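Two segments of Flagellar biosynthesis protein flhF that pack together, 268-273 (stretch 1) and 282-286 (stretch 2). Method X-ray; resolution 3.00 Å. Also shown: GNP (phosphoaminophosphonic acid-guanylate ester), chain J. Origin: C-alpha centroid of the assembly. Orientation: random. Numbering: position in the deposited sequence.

Stretch 1, residues 268-273: GVGFMT
Stretch 2 282-286: IQTVS

A single antiparallel bridge, Met272 with Gln283, is the one beta pairing between these stretches, and the side chain of Ile282 presses so close to it that its CD1 lies 2.9 Å from Met272 O, tight for a methyl against a carbonyl. The touching parts run in roughly opposite directions, 147° apart end to end, with CA atoms paired Phe271–Thr284 at 5.0 Å, Met272–Gln283 at 5.4 Å and Thr273–Ile282 at 4.2 Å. Backbones are extended: phi/psi is -126/164 at Phe271, -144/144 at Met272, -160/176 at Gln283 and -131/146 at Thr284; Gly270 departs from this at -89/-59.

The bridge carries both hydrogen bonds of its pair, Met272 N to Gln283 O at 3.0 Å (151° at the hydrogen) and Gln283 N to Met272 O at 2.8 Å (144°). Gln283 (chi1 p, chi2 t, chi3 -67°) sets its CG 4.1 Å from Met272 CB. Gln283 O also receives a CA-H...O contact from Phe271 CA at 3.5 Å, and it lies at the edge of the Phe271 ring. Beyond the bridge, Thr284 OG1 (chi1 t) donates a weak hydrogen bond to Gly270 O at 3.4 Å.

Val269, Met272 and Val285, all buried, meet at van der Waals range, shielding hydrocarbon from water. Val285 (chi1 m) sets CG1 3.4 Å from CE of Met272 (chi1 m, chi2 -146°, chi3 m); Val269, with chi1 at -27° between wells, brings its CG2 within 3.6 Å of Val285 CG2. Ile282 (chi1 t, chi2 p) has a sideways CA-to-CB bond, but its end comes nearer: CD1 lies 3.9 Å from CB of Phe271 (chi1 m, chi2 -79°) and 3.4 Å from Thr273 CG2. The contact buries 415 Å², both sides summed.

Thr273 (chi1 p) points its CA-to-CB bond away from stretch 2; its OG1, whose position is less sure, donates a hydrogen bond to GNP O6 at 2.6 Å.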

# COMPACT_ATOMS: atom_id res chain seq x y z
N GLY A 268 -8.09 0.48 19.55
CA GLY A 268 -8.50 -0.54 18.60
C GLY A 268 -8.85 0.01 17.22
O GLY A 268 -8.46 1.12 16.85
N VAL A 269 -9.61 -0.76 16.45
CA VAL A 269 -9.98 -0.29 15.13
C VAL A 269 -11.39 0.28 15.12
O VAL A 269 -12.32 -0.27 15.73
CB VAL A 269 -9.86 -1.42 14.05
CG1 VAL A 269 -8.81 -2.45 14.47
CG2 VAL A 269 -11.22 -2.07 13.80
N GLY A 270 -11.55 1.40 14.42
CA GLY A 270 -12.86 2.00 14.31
C GLY A 270 -13.51 1.38 13.09
O GLY A 270 -14.53 0.72 13.17
N PHE A 271 -12.86 1.56 11.95
CA PHE A 271 -13.38 1.05 10.70
C PHE A 271 -12.42 0.17 9.89
O PHE A 271 -11.20 0.14 10.11
CB PHE A 271 -13.82 2.24 9.85
CG PHE A 271 -14.90 3.04 10.49
CD1 PHE A 271 -16.22 2.60 10.46
CD2 PHE A 271 -14.59 4.20 11.20
CE1 PHE A 271 -17.22 3.30 11.14
CE2 PHE A 271 -15.59 4.91 11.88
CZ PHE A 271 -16.89 4.46 11.85
N MET A 272 -12.99 -0.56 8.94
CA MET A 272 -12.24 -1.41 8.04
C MET A 272 -13.01 -1.29 6.73
O MET A 272 -14.22 -1.18 6.72
CB MET A 272 -12.22 -2.87 8.51
CG MET A 272 -11.36 -3.14 9.75
SD MET A 272 -10.58 -4.79 9.72
CE MET A 272 -11.97 -5.77 9.41
N THR A 273 -12.29 -1.29 5.61
CA THR A 273 -12.92 -1.16 4.30
C THR A 273 -12.69 -2.44 3.52
O THR A 273 -11.70 -3.12 3.76
CB THR A 273 -12.34 0.04 3.56
OG1 THR A 273 -10.93 -0.14 3.43
CG2 THR A 273 -12.58 1.31 4.34
N ILE A 282 -17.58 -0.69 3.43
CA ILE A 282 -17.04 -0.21 4.69
C ILE A 282 -17.71 -1.01 5.79
O ILE A 282 -18.85 -1.44 5.62
CB ILE A 282 -17.33 1.28 4.89
CG1 ILE A 282 -16.78 1.72 6.23
CG2 ILE A 282 -18.82 1.53 4.83
CD1 ILE A 282 -15.31 1.50 6.35
N GLN A 283 -17.01 -1.23 6.90
CA GLN A 283 -17.56 -2.03 7.99
C GLN A 283 -16.89 -1.81 9.33
O GLN A 283 -15.91 -1.09 9.43
CB GLN A 283 -17.44 -3.51 7.67
CG GLN A 283 -16.04 -3.91 7.34
CD GLN A 283 -15.87 -5.41 7.26
OE1 GLN A 283 -15.99 -6.10 8.27
NE2 GLN A 283 -15.60 -5.92 6.06
N THR A 284 -17.44 -2.47 10.34
CA THR A 284 -16.93 -2.37 11.71
C THR A 284 -16.72 -3.75 12.35
O THR A 284 -17.48 -4.69 12.07
CB THR A 284 -17.89 -1.55 12.55
OG1 THR A 284 -17.25 -1.20 13.77
CG2 THR A 284 -19.13 -2.35 12.86
N VAL A 285 -15.70 -3.90 13.19
CA VAL A 285 -15.42 -5.19 13.82
C VAL A 285 -15.07 -5.08 15.29
O VAL A 285 -14.73 -4.01 15.77
CB VAL A 285 -14.23 -5.91 13.13
CG1 VAL A 285 -14.50 -6.03 11.65
CG2 VAL A 285 -12.95 -5.14 13.36
N SER A 286 -15.13 -6.21 15.98
CA SER A 286 -14.82 -6.31 17.41
C SER A 286 -13.56 -7.15 17.66
O SER A 286 -13.20 -8.00 16.84
CB SER A 286 -15.98 -6.98 18.13
OG SER A 286 -16.10 -8.34 17.71
PG GNP J . -3.62 10.04 -1.01
O1G GNP J . -2.71 9.92 -2.19
O2G GNP J . -4.47 11.33 -1.05
O3G GNP J . -2.90 9.92 0.28
N3B GNP J . -4.64 8.73 -1.28
PB GNP J . -5.89 8.41 -0.25
O1B GNP J . -5.40 7.94 1.03
O2B GNP J . -6.77 9.63 -0.29
O3A GNP J . -6.50 7.17 -1.10
PA GNP J . -7.60 7.18 -2.20
O1A GNP J . -8.93 7.50 -1.61
O2A GNP J . -7.03 8.03 -3.31
O5' GNP J . -7.65 5.73 -2.64
C5' GNP J . -6.50 5.14 -3.24
C4' GNP J . -6.84 3.85 -3.89
O4' GNP J . -7.13 2.78 -3.05
C3' GNP J . -8.05 3.97 -4.86
O3' GNP J . -7.77 3.36 -6.13
C2' GNP J . -9.16 3.22 -4.13
O2' GNP J . -10.12 2.65 -4.97
C1' GNP J . -8.37 2.20 -3.39
N9 GNP J . -9.09 1.77 -2.17
C8 GNP J . -9.44 2.63 -1.05
N7 GNP J . -10.08 1.95 -0.14
C5 GNP J . -10.15 0.58 -0.70
C6 GNP J . -10.74 -0.62 -0.13
O6 GNP J . -11.30 -0.76 0.89
N1 GNP J . -10.58 -1.70 -0.98
C2 GNP J . -9.91 -1.51 -2.19
N2 GNP J . -9.84 -2.75 -2.92
N3 GNP J . -9.37 -0.50 -2.75
C4 GNP J . -9.54 0.55 -1.90